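PDB 2HNK: SAM-dependent O-methyltransferase from Leptospira interrogans, which transfers methyl groups from S-adenosylmethionine to oxygen atoms of its substrates, as a SAM-dependent O-methyltransferase with a modified Rossmann fold. Local coordinates for the interface of chains A and B. Numbering follows the deposited sequence. Chains: chain A/B, SAM-dependent O-methyltransferase.

Contact 1: the interface of chains A and B. Residues chain A 47, 50-51, 54; chain B 215-217, 227.
A:Phe51 and A:Ile54, on one side of the helix A:46-59, lie against B:Ser217 and B:Leu227 from the neighbouring strands B:214-219 and B:225-230, a helix-on-sheet contact between two copies of the enzyme. The ring of A:Phe51 leaves the helix with CG anti to the backbone N (chi1 -179°) and presents its edge to B:Leu227; the methyl CD1 lies in the ring plane, 3.8 Å from A:Phe51 CE1, and the two side chains run obliquely past each other. B:Ser217 turns its hydroxyl toward the helix, its OG anti to its own backbone N (chi1 180°). From there it lies over CA and CB of A:Phe51 and takes part in a water bridge: one water is 2.6 Å from B:Ser217 OG and 2.7 Å from the backbone carbonyl A:Glu47 O. The CB of the same serine packs against A:Ile54 CG2 at 3.8 Å, so the residue serves both a polar and an apolar neighbour. A:Ile54 sends its CD1 toward the strand backbone, 4.0 Å from B:Val216 CA. The side-chain amide of A:Gln50 lies beside the backbone carbonyl of B:Val216, but its N-H is directed elsewhere. The patch seats the helix of one chain on the sheet of the other and probably helps hold the dimer seen in the crystal.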
loop_
_atom_site.group_PDB
_atom_site.type_symbol
_atom_site.label_atom_id
_atom_site.label_comp_id
_atom_site.label_asym_id
_atom_site.label_seq_id
_atom_site.Cartn_x
_atom_site.Cartn_y
_atom_site.Cartn_z
ATOM N N GLU A 47 9.716 9.360 -2.275
ATOM C CA GLU A 47 8.978 8.163 -2.669
ATOM C C GLU A 47 8.161 7.577 -1.513
ATOM O O GLU A 47 7.006 7.189 -1.701
ATOM C CB GLU A 47 9.939 7.084 -3.201
ATOM C CG GLU A 47 10.548 7.353 -4.580
ATOM C CD GLU A 47 11.828 8.180 -4.543
ATOM O OE1 GLU A 47 12.514 8.246 -5.581
ATOM O OE2 GLU A 47 12.162 8.764 -3.492
ATOM N N GLN A 50 5.176 9.935 -0.712
ATOM C CA GLN A 50 4.041 9.813 -1.634
ATOM C C GLN A 50 3.266 8.516 -1.407
ATOM O O GLN A 50 2.063 8.439 -1.664
ATOM C CB GLN A 50 4.511 9.896 -3.092
ATOM C CG GLN A 50 5.076 11.257 -3.482
ATOM C CD GLN A 50 4.952 11.564 -4.972
ATOM O OE1 GLN A 50 5.232 12.683 -5.404
ATOM N NE2 GLN A 50 4.526 10.575 -5.758
ATOM N N PHE A 51 3.980 7.495 -0.935
ATOM C CA PHE A 51 3.371 6.230 -0.545
ATOM C C PHE A 51 2.436 6.451 0.659
ATOM O O PHE A 51 1.309 5.959 0.679
ATOM C CB PHE A 51 4.471 5.217 -0.208
ATOM C CG PHE A 51 3.962 3.851 0.193
ATOM C CD1 PHE A 51 3.101 3.133 -0.634
ATOM C CD2 PHE A 51 4.379 3.270 1.375
ATOM C CE1 PHE A 51 2.658 1.863 -0.279
ATOM C CE2 PHE A 51 3.946 1.992 1.737
ATOM C CZ PHE A 51 3.086 1.287 0.902
ATOM N N ILE A 54 -0.652 8.524 -0.525
ATOM C CA ILE A 54 -1.654 7.725 -1.210
ATOM C C ILE A 54 -2.415 6.778 -0.279
ATOM O O ILE A 54 -3.634 6.639 -0.407
ATOM C CB ILE A 54 -1.063 7.008 -2.467
ATOM C CG1 ILE A 54 -2.123 6.953 -3.576
ATOM C CG2 ILE A 54 -0.518 5.611 -2.136
ATOM C CD1 ILE A 54 -1.566 6.724 -4.962
ATOM N N ASP B 215 -3.186 10.308 -8.652
ATOM C CA ASP B 215 -1.922 10.306 -7.911
ATOM C C ASP B 215 -1.297 8.934 -8.041
ATOM O O ASP B 215 -2.005 7.941 -8.195
ATOM C CB ASP B 215 -2.146 10.628 -6.437
ATOM C CG ASP B 215 -2.557 12.068 -6.217
ATOM O OD1 ASP B 215 -1.793 12.964 -6.644
ATOM O OD2 ASP B 215 -3.637 12.303 -5.616
ATOM N N VAL B 216 0.025 8.876 -7.975
ATOM C CA VAL B 216 0.736 7.609 -8.139
ATOM C C VAL B 216 1.804 7.358 -7.066
ATOM O O VAL B 216 2.553 8.256 -6.685
ATOM C CB VAL B 216 1.331 7.461 -9.589
ATOM C CG1 VAL B 216 2.201 8.659 -9.961
ATOM C CG2 VAL B 216 2.092 6.136 -9.768
ATOM N N SER B 217 1.849 6.117 -6.594
ATOM C CA SER B 217 2.968 5.630 -5.806
ATOM C C SER B 217 3.486 4.350 -6.452
ATOM O O SER B 217 2.749 3.372 -6.574
ATOM C CB SER B 217 2.560 5.387 -4.354
ATOM O OG SER B 217 3.665 4.906 -3.607
ATOM N N LEU B 227 0.489 2.135 -7.413
ATOM C CA LEU B 227 -0.779 2.451 -6.783
ATOM C C LEU B 227 -1.239 3.751 -7.405
ATOM O O LEU B 227 -0.615 4.794 -7.206
ATOM C CB LEU B 227 -0.599 2.585 -5.268
ATOM C CG LEU B 227 -0.045 1.332 -4.569
ATOM C CD1 LEU B 227 0.088 1.544 -3.075
ATOM C CD2 LEU B 227 -0.905 0.095 -4.879
HETATM O O HOH W 1 5.700 6.549 -3.966
#

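Contact 2: the interface of chains A and B. Residues chain A 51, 55, 58, 176, 227; chain B 51, 55, 58, 176, 227.
A:Ile58, on helix 46-59, and B:Leu176, on strand 175-180, meet methyl to methyl, CD1 to CD1 at 3.7 Å, in an apolar patch where two copies of the SAM-dependent O-methyltransferase, of modified Rossmann fold, face each other across a two-fold axis. The side chains cross at about a right angle, and the isoleucine CD1 is also 4.0 Å from B:Leu176 CD2, so it reaches both branches of the leucine. The exchanged pair, A:Leu176 with B:Ile58, repeats this with its CD1 atoms 3.8 Å apart. Between the two pairs the isoleucines approach each other through their other branches, A:Ile58 CG2 lying 4.0 Å from B:Ile58 CG2. Farther along the helices A:Leu55 CD2 touches B:Leu55 CD1 at 3.9 Å, again nearly perpendicular. B:Leu55 is modelled with an unusual, nearly eclipsed side chain (chi1 -106°), so its difference from A:Leu55 should be read with caution. The phenylalanine rings both touch the partner's Leu227, on strand 225-230, A:Leu227 CD1 approaching B:Phe51 CE1 as the twin of the reverse pair, and carry the Leu55 of their own chain on one face. A:Leu55 CD1 sits 3.6 Å above the ring plane of A:Phe51, offset toward the rim, and B:Leu55 CD2 similarly covers a face of B:Phe51.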
loop_
_atom_site.group_PDB
_atom_site.type_symbol
_atom_site.label_atom_id
_atom_site.label_comp_id
_atom_site.label_asym_id
_atom_site.label_seq_id
_atom_site.Cartn_x
_atom_site.Cartn_y
_atom_site.Cartn_z
ATOM N N PHE A 51 3.980 7.495 -0.935
ATOM C CA PHE A 51 3.371 6.230 -0.545
ATOM C C PHE A 51 2.436 6.451 0.659
ATOM O O PHE A 51 1.309 5.959 0.679
ATOM C CB PHE A 51 4.471 5.217 -0.208
ATOM C CG PHE A 51 3.962 3.851 0.193
ATOM C CD1 PHE A 51 3.101 3.133 -0.634
ATOM C CD2 PHE A 51 4.379 3.270 1.375
ATOM C CE1 PHE A 51 2.658 1.863 -0.279
ATOM C CE2 PHE A 51 3.946 1.992 1.737
ATOM C CZ PHE A 51 3.086 1.287 0.902
ATOM N N LEU A 55 -1.703 6.163 0.674
ATOM C CA LEU A 55 -2.328 5.339 1.721
ATOM C C LEU A 55 -3.297 6.114 2.620
ATOM O O LEU A 55 -4.323 5.571 3.023
ATOM C CB LEU A 55 -1.274 4.653 2.581
ATOM C CG LEU A 55 -0.488 3.523 1.921
ATOM C CD1 LEU A 55 0.649 3.144 2.851
ATOM C CD2 LEU A 55 -1.389 2.317 1.593
ATOM N N ILE A 58 -6.484 6.675 0.211
ATOM C CA ILE A 58 -7.084 5.353 0.060
ATOM C C ILE A 58 -7.834 4.908 1.326
ATOM O O ILE A 58 -8.958 4.417 1.237
ATOM C CB ILE A 58 -6.003 4.296 -0.339
ATOM C CG1 ILE A 58 -5.489 4.560 -1.763
ATOM C CG2 ILE A 58 -6.536 2.893 -0.240
ATOM C CD1 ILE A 58 -4.204 3.772 -2.133
ATOM N N LEU A 176 -5.576 1.655 10.499
ATOM C CA LEU A 176 -4.294 1.263 9.938
ATOM C C LEU A 176 -3.086 1.741 10.733
ATOM O O LEU A 176 -2.988 2.914 11.103
ATOM C CB LEU A 176 -4.191 1.770 8.496
ATOM C CG LEU A 176 -2.908 1.541 7.693
ATOM C CD1 LEU A 176 -2.631 0.043 7.533
ATOM C CD2 LEU A 176 -3.018 2.230 6.332
ATOM N N LEU A 227 2.432 -2.450 6.769
ATOM C CA LEU A 227 1.033 -2.047 6.836
ATOM C C LEU A 227 0.324 -3.041 7.748
ATOM O O LEU A 227 0.272 -4.229 7.449
ATOM C CB LEU A 227 0.396 -2.015 5.446
ATOM C CG LEU A 227 1.136 -1.177 4.400
ATOM C CD1 LEU A 227 0.399 -1.198 3.053
ATOM C CD2 LEU A 227 1.368 0.246 4.912
ATOM N N PHE B 51 -0.043 -8.029 0.047
ATOM C CA PHE B 51 -0.095 -6.610 -0.247
ATOM C C PHE B 51 -1.438 -6.248 -0.888
ATOM O O PHE B 51 -2.093 -5.298 -0.466
ATOM C CB PHE B 51 1.097 -6.246 -1.141
ATOM C CG PHE B 51 1.236 -4.771 -1.433
ATOM C CD1 PHE B 51 1.342 -3.839 -0.400
ATOM C CD2 PHE B 51 1.309 -4.324 -2.752
ATOM C CE1 PHE B 51 1.489 -2.490 -0.673
ATOM C CE2 PHE B 51 1.454 -2.971 -3.032
ATOM C CZ PHE B 51 1.546 -2.053 -1.987
ATOM N N LEU B 55 -4.446 -3.968 0.890
ATOM C CA LEU B 55 -4.923 -2.830 0.111
ATOM C C LEU B 55 -6.420 -2.902 -0.176
ATOM O O LEU B 55 -7.105 -1.888 -0.145
ATOM C CB LEU B 55 -4.154 -2.723 -1.202
ATOM C CG LEU B 55 -3.092 -1.641 -1.448
ATOM C CD1 LEU B 55 -2.469 -1.024 -0.199
ATOM C CD2 LEU B 55 -2.012 -2.191 -2.397
ATOM N N ILE B 58 -8.055 -2.002 3.237
ATOM C CA ILE B 58 -7.820 -0.596 3.559
ATOM C C ILE B 58 -8.722 0.297 2.704
ATOM O O ILE B 58 -9.345 1.227 3.216
ATOM C CB ILE B 58 -6.306 -0.215 3.362
ATOM C CG1 ILE B 58 -5.429 -0.894 4.418
ATOM C CG2 ILE B 58 -6.092 1.290 3.382
ATOM C CD1 ILE B 58 -3.918 -0.834 4.104
ATOM N N LEU B 176 -9.152 3.009 -6.949
ATOM C CA LEU B 176 -7.751 2.618 -7.025
ATOM C C LEU B 176 -7.437 1.679 -8.193
ATOM O O LEU B 176 -8.106 0.661 -8.397
ATOM C CB LEU B 176 -7.313 1.963 -5.698
ATOM C CG LEU B 176 -5.857 1.496 -5.514
ATOM C CD1 LEU B 176 -4.861 2.651 -5.593
ATOM C CD2 LEU B 176 -5.695 0.746 -4.197
ATOM N N LEU B 227 0.489 2.135 -7.413
ATOM C CA LEU B 227 -0.779 2.451 -6.783
ATOM C C LEU B 227 -1.239 3.751 -7.405
ATOM O O LEU B 227 -0.615 4.794 -7.206
ATOM C CB LEU B 227 -0.599 2.585 -5.268
ATOM C CG LEU B 227 -0.045 1.332 -4.569
ATOM C CD1 LEU B 227 0.088 1.544 -3.075
ATOM C CD2 LEU B 227 -0.905 0.095 -4.879
#

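Contact 3: the interface of chains A and B. Residues chain A 17, 45, 47; chain B 4.
B:Lys4 reaches across to A:Ser45, A:Glu47 and A:Phe17, and its side chain illustrates how one long residue can join an N-terminal segment to a partner subunit. At CB the chain sets out with CG anti to the carbonyl carbon (chi1 -78°) and then continues extended. CG passes A:Ser45, whose CB is 4.0 Å away, an apolar brush at the start of the path. CD comes next and lies in front of the oxygen side of the A:Glu47 carboxylate, tilted from its plane, 3.7 Å from A:Glu47 CD, while CE runs on beside both carboxylate oxygens. The ammonium group NZ ends the chain and forms a salt bridge and hydrogen bond at 2.8 Å with A:Glu47 OE1, which accepts through its syn lone pair, on the side of the other oxygen. A second, weak hydrogen bond goes from NZ to A:Glu47 OE2 at 3.3 Å. The two side chains cross at about a right angle, and the glutamate chain bends at chi2 (87°) on its way to the lysine. NZ also comes 3.4 Å from A:Phe17 CD1, and the same ring has A:Glu47 OE1 in its plane at the edge, so the aromatic group borders both charged partners. A positive lysine would probably favour the ionised form of the glutamate. In the fold, B:Lys4 belongs to a loop near the chain's N-terminus, which meets chain A where helix 10-18 approaches the first turn of helix 46-59 and the loop leading into it.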
loop_
_atom_site.group_PDB
_atom_site.type_symbol
_atom_site.label_atom_id
_atom_site.label_comp_id
_atom_site.label_asym_id
_atom_site.label_seq_id
_atom_site.Cartn_x
_atom_site.Cartn_y
_atom_site.Cartn_z
ATOM N N PHE A 17 11.798 7.571 -9.462
ATOM C CA PHE A 17 11.682 8.976 -9.079
ATOM C C PHE A 17 11.039 9.804 -10.194
ATOM O O PHE A 17 10.077 10.533 -9.954
ATOM C CB PHE A 17 13.066 9.535 -8.717
ATOM C CG PHE A 17 13.055 10.980 -8.315
ATOM C CD1 PHE A 17 12.711 11.355 -7.015
ATOM C CD2 PHE A 17 13.383 11.973 -9.232
ATOM C CE1 PHE A 17 12.700 12.685 -6.639
ATOM C CE2 PHE A 17 13.374 13.318 -8.858
ATOM C CZ PHE A 17 13.033 13.669 -7.560
ATOM N N SER A 45 12.470 9.174 2.107
ATOM C CA SER A 45 12.598 9.588 0.708
ATOM C C SER A 45 11.291 10.247 0.259
ATOM O O SER A 45 10.247 10.022 0.874
ATOM C CB SER A 45 12.894 8.368 -0.171
ATOM O OG SER A 45 11.928 7.345 0.026
ATOM N N GLU A 47 9.716 9.360 -2.275
ATOM C CA GLU A 47 8.978 8.163 -2.669
ATOM C C GLU A 47 8.161 7.577 -1.513
ATOM O O GLU A 47 7.006 7.189 -1.701
ATOM C CB GLU A 47 9.939 7.084 -3.201
ATOM C CG GLU A 47 10.548 7.353 -4.580
ATOM C CD GLU A 47 11.828 8.180 -4.543
ATOM O OE1 GLU A 47 12.514 8.246 -5.581
ATOM O OE2 GLU A 47 12.162 8.764 -3.492
ATOM N N LYS B 4 17.799 4.463 -2.092
ATOM C CA LYS B 4 16.622 4.841 -1.305
ATOM C C LYS B 4 15.973 3.650 -0.614
ATOM O O LYS B 4 15.365 3.799 0.436
ATOM C CB LYS B 4 15.594 5.570 -2.180
ATOM C CG LYS B 4 15.946 7.024 -2.447
ATOM C CD LYS B 4 15.330 7.530 -3.745
ATOM C CE LYS B 4 15.483 9.039 -3.860
ATOM N NZ LYS B 4 14.915 9.549 -5.130
#

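Helix 46-59 of chain A runs through all three contacts. Contact 1 and contact 2 have their C-alpha centres about 9 Å apart and share A:Phe51 and B:Leu227; contact 1 and contact 3, about 11 Å apart, share A:Glu47, which offers its backbone carbonyl to one and its carboxylate to the other. Contact 2 and contact 3 are farthest apart, at about 17 Å. The series thus passes from a charged periphery through a water-bridged zone to an apolar centre; contacts 1 and 3 recur with the chains exchanged, while contact 2 contains both halves. Such linked patches are consistent with a dimer, although the structure alone does not establish one in solution.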